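Local coordinates for putative phosphomethylpyrimidine kinase (Bacteroides thetaiotaomicron, PDB 3MBH), which probably acts as a pyridoxal kinase of the ribokinase superfamily, using ATP to phosphorylate pyridoxal and related B6 vitamers, at residues A12-S17 against A80-Y85; V110-L115 against T223-T228. All blocks are in the same frame, centred on the assembly; numbering follows the deposited sequence.

Contact 1 (A12-S17 against A80-Y85); sequences AVHDLS and AIYTGY. With PXL (3-hydroxy-5-(hydroxymethyl)-2-methylisonicotinaldehyde), chain G.
Val13 O accepts a hydrogen bond from Gly84 N at 2.8 Å. One step back, Tyr82 O accepts another from Val13 N at 2.9 Å, and the CA of Ala12 adds a weaker C-H...O contact to the same oxygen. The two hydrogen bonds flank Thr83 and make its parallel bridge with Val13. On the face of Val13 and Thr83 the packing is apolar. Val13 lies alongside both Ile81 and Thr83, with Val13 CG2 4.1 Å from Ile81 CG2, and helix 91-102 covers this side through Val95 and Phe98.

The opposite face carries an edge-to-face aromatic pair. The His14 ring stands on edge over Tyr82, its NE2 above the centre of the phenol ring and the two planes 81° apart. With CG beside the backbone N (chi1 -62°), the imidazole also lies across the backbone of Gly84, where Gly84 N meets one of its faces; having no side chain there lets the ring settle this close. At the other edge of the imidazole, a water lies in plane 2.9 Å from His14 ND1 and also accepts from Tyr85 N.

Beyond the strands, Asp15 and Tyr85 both meet the pyridoxal, the carboxylate at its ring nitrogen and the tyrosine ring against a face. Asp15 OD1 comes within 2.6 Å of PXL N1 and also presses against Tyr85 CB at 3.1 Å. Ser17 OG and Ser23 OG both bond to Asp15 OD2, which should fix the rotation of the carboxylate. The Tyr85 ring turns one face to the ligand, with PXL C2A over its centre. Neighbouring parallel strands of the central sheet, with pyridoxal bound beyond their C-terminal ends and helices on both faces, fit the alpha/beta core of the ribokinase superfamily.

Contact 2 (V110-L115 against T223-T228); sequences VADPVL and TGDTFT. With PXL (3-hydroxy-5-(hydroxymethyl)-2-methylisonicotinaldehyde), chain G.
The side chains of Val110 and Thr228 run antiparallel past one another, methyl against methyl, Val110 CG1 lying 3.5 Å from Thr228 CG2. This is where the end of strand 108-111 presses on the first turns of helix 223-236. Next along, the side chain of Asp112 crosses Thr228 obliquely. Its CG is anti to the backbone N (chi1 -178°), which carries the carboxylate across towards the helix. The hydroxyl of Thr228 finds its main partner elsewhere, in a hydrogen bond with Thr144 OG1.

The Gly-Thr-Gly-Asp signature of the ribokinase family leads into the helix, with Thr223, Gly224 and Asp225 in its first turn; in relatives this turn forms the anion hole near the phosphate being transferred. Asp112 faces Asp225 with two waters bridging or near them, Asp112 OD2 standing 3.9 Å from Asp225 OD1. Water 3 bridges them, donating to Asp112 OD2 at 2.7 Å and to Asp225 OD1 at 2.6 Å. Water 2 lies near the same two oxygens and also 2.9 Å from PXL OP4.

The other oxygen of Asp225 serves the substrate: PXL OP4 donates to Asp225 OD2 at 2.6 Å, and Ser23 N donates to that oxygen as well. An alanine at Asp225 would probably leave PXL OP4 and Ser23 N without this shared acceptor, and water 3 without one of its two mates. Val114 comes up to the same hydroxymethyl group, its CG1 3.6 Å from PXL OP4. An inverse gamma turn centred on Pro113, closed by Val114 N bonding to Asp112 O, swings the chain from the carboxylate at Asp112 to this valine.

From the N terminus, strand 9-17 runs first, and contact 1 closes a loop of 62 residues, including helices 24-33 and 64-73, by setting strand 80-83 beside it. The chain then passes through helix 91-102 and returns as strand 108-111, parallel to 80-83, in a beta-alpha-beta crossover. Contact 2 opens there and closes a longer loop of 107 residues at helix 223-236. The two are in series, neither nested nor crossed. They join through the sheet, where Val110 probably hydrogen-bonds with both Ile81 and Thr83. Contact 1 thus ties strand to strand, contact 2 sheet to helix, and both border the pyridoxal.

Contact 1 (A12-S17 against A80-Y85)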
loop_
_atom_site.group_PDB
_atom_site.type_symbol
_atom_site.label_atom_id
_atom_site.label_comp_id
_atom_site.label_asym_id
_atom_site.label_seq_id
_atom_site.Cartn_x
_atom_site.Cartn_y
_atom_site.Cartn_z
ATOM N N ALA A 12 27.218 -6.361 -8.648
ATOM C CA ALA A 12 27.325 -6.891 -7.315
ATOM C C ALA A 12 28.431 -7.940 -7.249
ATOM O O ALA A 12 28.292 -9.050 -7.782
ATOM C CB ALA A 12 25.971 -7.474 -6.841
ATOM N N VAL A 13 29.547 -7.556 -6.646
ATOM C CA VAL A 13 30.767 -8.383 -6.538
ATOM C C VAL A 13 30.786 -9.057 -5.129
ATOM O O VAL A 13 31.367 -8.547 -4.189
ATOM C CB VAL A 13 32.062 -7.557 -6.823
ATOM C CG1 VAL A 13 33.265 -8.520 -6.963
ATOM C CG2 VAL A 13 31.859 -6.626 -8.083
ATOM N N HIS A 14 30.085 -10.187 -5.045
ATOM C CA HIS A 14 29.845 -10.896 -3.838
ATOM C C HIS A 14 29.779 -12.368 -4.195
ATOM O O HIS A 14 29.596 -12.725 -5.361
ATOM C CB HIS A 14 28.489 -10.525 -3.215
ATOM C CG HIS A 14 28.356 -9.088 -2.812
ATOM N ND1 HIS A 14 28.449 -8.685 -1.501
ATOM C CD2 HIS A 14 28.034 -7.983 -3.523
ATOM C CE1 HIS A 14 28.281 -7.374 -1.426
ATOM N NE2 HIS A 14 28.029 -6.915 -2.640
ATOM N N ASP A 15 29.907 -13.212 -3.183
ATOM C CA ASP A 15 29.703 -14.619 -3.334
ATOM C C ASP A 15 28.214 -15.042 -3.431
ATOM O O ASP A 15 27.282 -14.288 -3.105
ATOM C CB ASP A 15 30.396 -15.330 -2.200
ATOM C CG ASP A 15 29.678 -15.130 -0.890
ATOM O OD1 ASP A 15 30.017 -14.134 -0.161
ATOM O OD2 ASP A 15 28.702 -15.902 -0.645
ATOM N N LEU A 16 28.000 -16.272 -3.922
ATOM C CA LEU A 16 26.698 -16.928 -3.936
ATOM C C LEU A 16 26.761 -18.072 -2.957
ATOM O O LEU A 16 27.505 -19.035 -3.174
ATOM C CB LEU A 16 26.334 -17.448 -5.309
ATOM C CG LEU A 16 24.876 -17.984 -5.508
ATOM C CD1 LEU A 16 23.856 -16.822 -5.510
ATOM C CD2 LEU A 16 24.724 -18.789 -6.761
ATOM N N SER A 17 25.994 -17.917 -1.873
ATOM C CA SER A 17 25.846 -18.894 -0.851
ATOM C C SER A 17 24.420 -19.476 -0.834
ATOM O O SER A 17 23.451 -18.759 -0.755
ATOM C CB SER A 17 26.132 -18.294 0.531
ATOM O OG SER A 17 27.504 -18.160 0.754
ATOM N N ALA A 80 26.257 1.697 -10.462
ATOM C CA ALA A 80 26.967 1.487 -9.234
ATOM C C ALA A 80 27.683 0.172 -9.248
ATOM O O ALA A 80 27.317 -0.697 -10.002
ATOM C CB ALA A 80 26.032 1.563 -8.058
ATOM N N ILE A 81 28.723 0.062 -8.423
ATOM C CA ILE A 81 29.473 -1.177 -8.207
ATOM C C ILE A 81 29.586 -1.349 -6.691
ATOM O O ILE A 81 30.002 -0.430 -5.969
ATOM C CB ILE A 81 30.903 -1.165 -8.807
ATOM C CG1 ILE A 81 30.830 -0.902 -10.310
ATOM C CG2 ILE A 81 31.661 -2.508 -8.451
ATOM C CD1 ILE A 81 32.141 -0.722 -11.029
ATOM N N TYR A 82 29.171 -2.542 -6.233
ATOM C CA TYR A 82 29.043 -2.810 -4.812
ATOM C C TYR A 82 29.718 -4.125 -4.550
ATOM O O TYR A 82 29.253 -5.185 -5.002
ATOM C CB TYR A 82 27.542 -2.813 -4.441
ATOM C CG TYR A 82 27.130 -3.428 -3.124
ATOM C CD1 TYR A 82 28.016 -3.540 -2.056
ATOM C CD2 TYR A 82 25.816 -3.842 -2.916
ATOM C CE1 TYR A 82 27.639 -4.145 -0.889
ATOM C CE2 TYR A 82 25.428 -4.429 -1.730
ATOM C CZ TYR A 82 26.314 -4.553 -0.712
ATOM O OH TYR A 82 25.965 -5.144 0.486
ATOM N N THR A 83 30.750 -4.067 -3.728
ATOM C CA THR A 83 31.558 -5.219 -3.456
ATOM C C THR A 83 31.408 -5.683 -2.030
ATOM O O THR A 83 31.177 -4.879 -1.121
ATOM C CB THR A 83 33.087 -4.942 -3.736
ATOM O OG1 THR A 83 33.669 -4.171 -2.670
ATOM C CG2 THR A 83 33.267 -4.249 -5.027
ATOM N N GLY A 84 31.626 -6.982 -1.823
ATOM C CA GLY A 84 31.652 -7.562 -0.493
ATOM C C GLY A 84 32.641 -8.712 -0.364
ATOM O O GLY A 84 33.898 -8.559 -0.606
ATOM N N TYR A 85 32.133 -9.843 0.087
ATOM C CA TYR A 85 32.973 -11.013 0.311
ATOM C C TYR A 85 33.667 -11.427 -0.996
ATOM O O TYR A 85 33.027 -11.705 -1.964
ATOM C CB TYR A 85 32.127 -12.148 0.884
ATOM C CG TYR A 85 32.871 -13.409 1.301
ATOM C CD1 TYR A 85 33.346 -14.304 0.343
ATOM C CD2 TYR A 85 33.128 -13.695 2.656
ATOM C CE1 TYR A 85 34.023 -15.444 0.698
ATOM C CE2 TYR A 85 33.785 -14.846 3.007
ATOM C CZ TYR A 85 34.251 -15.713 2.011
ATOM O OH TYR A 85 34.906 -16.871 2.332
HETATM O OP4 PXL G . 29.255 -10.530 4.239
HETATM C C5A PXL G . 29.246 -11.607 5.164
HETATM C C5 PXL G . 29.572 -12.903 4.414
HETATM C C6 PXL G . 29.499 -13.076 3.046
HETATM N N1 PXL G . 29.827 -14.228 2.461
HETATM C C2 PXL G . 30.213 -15.359 3.085
HETATM C C3 PXL G . 30.312 -15.306 4.551
HETATM C C4 PXL G . 30.001 -14.016 5.209
HETATM C C4A PXL G . 29.997 -13.813 6.657
HETATM O O4A PXL G . 30.020 -14.838 7.263
HETATM O O3 PXL G . 30.728 -16.327 5.317
HETATM C C2A PXL G . 30.479 -16.571 2.207
HETATM O O HOH W 1 29.196 -10.102 0.894
#

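Contact 2 (V110-L115 against T223-T228)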
loop_
_atom_site.group_PDB
_atom_site.type_symbol
_atom_site.label_atom_id
_atom_site.label_comp_id
_atom_site.label_asym_id
_atom_site.label_seq_id
_atom_site.Cartn_x
_atom_site.Cartn_y
_atom_site.Cartn_z
ATOM N N VAL A 110 30.729 1.270 -3.903
ATOM C CA VAL A 110 30.551 0.869 -2.524
ATOM C C VAL A 110 31.341 -0.387 -2.240
ATOM O O VAL A 110 31.180 -1.399 -2.951
ATOM C CB VAL A 110 29.057 0.628 -2.196
ATOM C CG1 VAL A 110 28.875 0.214 -0.691
ATOM C CG2 VAL A 110 28.235 1.853 -2.522
ATOM N N ALA A 111 32.181 -0.359 -1.196
ATOM C CA ALA A 111 32.890 -1.545 -0.809
ATOM C C ALA A 111 32.589 -1.797 0.654
ATOM O O ALA A 111 32.914 -0.964 1.536
ATOM C CB ALA A 111 34.420 -1.421 -1.033
ATOM N N ASP A 112 31.965 -2.941 0.908
ATOM C CA ASP A 112 31.903 -3.479 2.236
ATOM C C ASP A 112 33.193 -4.297 2.417
ATOM O O ASP A 112 33.417 -5.270 1.716
ATOM C CB ASP A 112 30.612 -4.332 2.402
ATOM C CG ASP A 112 30.457 -4.905 3.806
ATOM O OD1 ASP A 112 31.431 -4.839 4.623
ATOM O OD2 ASP A 112 29.353 -5.464 4.106
ATOM N N PRO A 113 34.097 -3.854 3.312
ATOM C CA PRO A 113 35.369 -4.546 3.451
ATOM C C PRO A 113 35.240 -5.843 4.279
ATOM O O PRO A 113 35.763 -5.910 5.394
ATOM C CB PRO A 113 36.259 -3.494 4.146
ATOM C CG PRO A 113 35.308 -2.783 5.032
ATOM C CD PRO A 113 33.952 -2.777 4.294
ATOM N N VAL A 114 34.570 -6.841 3.707
ATOM C CA VAL A 114 34.202 -8.087 4.384
ATOM C C VAL A 114 35.472 -8.887 4.755
ATOM O O VAL A 114 36.161 -9.442 3.886
ATOM C CB VAL A 114 33.210 -8.916 3.532
ATOM C CG1 VAL A 114 32.801 -10.282 4.249
ATOM C CG2 VAL A 114 31.926 -8.084 3.188
ATOM N N LEU A 115 35.786 -8.929 6.060
ATOM C CA LEU A 115 36.981 -9.621 6.566
ATOM C C LEU A 115 36.756 -10.469 7.814
ATOM O O LEU A 115 37.444 -11.483 8.011
ATOM C CB LEU A 115 38.073 -8.623 6.885
ATOM C CG LEU A 115 38.666 -7.794 5.738
ATOM C CD1 LEU A 115 39.410 -6.625 6.350
ATOM C CD2 LEU A 115 39.533 -8.709 4.799
ATOM N N THR A 223 24.259 -9.569 8.349
ATOM C CA THR A 223 23.598 -8.284 8.606
ATOM C C THR A 223 24.363 -7.099 8.009
ATOM O O THR A 223 23.764 -6.075 7.694
ATOM C CB THR A 223 23.413 -8.077 10.095
ATOM O OG1 THR A 223 22.499 -9.073 10.607
ATOM C CG2 THR A 223 22.880 -6.672 10.373
ATOM N N GLY A 224 25.682 -7.238 7.846
ATOM C CA GLY A 224 26.467 -6.238 7.119
ATOM C C GLY A 224 26.086 -6.143 5.633
ATOM O O GLY A 224 26.096 -5.075 5.053
ATOM N N ASP A 225 25.741 -7.280 5.028
ATOM C CA ASP A 225 25.277 -7.295 3.681
ATOM C C ASP A 225 23.894 -6.656 3.570
ATOM O O ASP A 225 23.629 -5.903 2.626
ATOM C CB ASP A 225 25.285 -8.712 3.095
ATOM C CG ASP A 225 26.667 -9.359 3.126
ATOM O OD1 ASP A 225 27.694 -8.699 2.778
ATOM O OD2 ASP A 225 26.707 -10.543 3.537
ATOM N N THR A 226 23.026 -6.901 4.536
ATOM C CA THR A 226 21.703 -6.256 4.531
ATOM C C THR A 226 21.872 -4.758 4.740
ATOM O O THR A 226 21.299 -3.951 4.005
ATOM C CB THR A 226 20.798 -6.809 5.636
ATOM O OG1 THR A 226 20.512 -8.160 5.348
ATOM C CG2 THR A 226 19.486 -6.018 5.739
ATOM N N PHE A 227 22.682 -4.390 5.721
ATOM C CA PHE A 227 22.975 -2.990 5.989
ATOM C C PHE A 227 23.501 -2.214 4.758
ATOM O O PHE A 227 23.007 -1.149 4.413
ATOM C CB PHE A 227 23.991 -2.861 7.140
ATOM C CG PHE A 227 24.354 -1.436 7.462
ATOM C CD1 PHE A 227 23.591 -0.699 8.329
ATOM C CD2 PHE A 227 25.458 -0.827 6.865
ATOM C CE1 PHE A 227 23.909 0.642 8.592
ATOM C CE2 PHE A 227 25.789 0.521 7.126
ATOM C CZ PHE A 227 25.024 1.238 7.992
ATOM N N THR A 228 24.515 -2.776 4.119
ATOM C CA THR A 228 25.187 -2.117 3.002
ATOM C C THR A 228 24.302 -2.085 1.776
ATOM O O THR A 228 24.300 -1.068 1.063
ATOM C CB THR A 228 26.634 -2.699 2.752
ATOM O OG1 THR A 228 27.355 -2.624 3.995
ATOM C CG2 THR A 228 27.379 -1.916 1.605
HETATM O OP4 PXL G . 29.255 -10.530 4.239
HETATM C C5A PXL G . 29.246 -11.607 5.164
HETATM C C5 PXL G . 29.572 -12.903 4.414
HETATM C C6 PXL G . 29.499 -13.076 3.046
HETATM N N1 PXL G . 29.827 -14.228 2.461
HETATM C C2 PXL G . 30.213 -15.359 3.085
HETATM C C3 PXL G . 30.312 -15.306 4.551
HETATM C C4 PXL G . 30.001 -14.016 5.209
HETATM C C4A PXL G . 29.997 -13.813 6.657
HETATM O O4A PXL G . 30.020 -14.838 7.263
HETATM O O3 PXL G . 30.728 -16.327 5.317
HETATM C C2A PXL G . 30.479 -16.571 2.207
HETATM O O HOH W 2 29.216 -7.947 5.485
HETATM O O HOH W 3 28.040 -6.258 1.905
#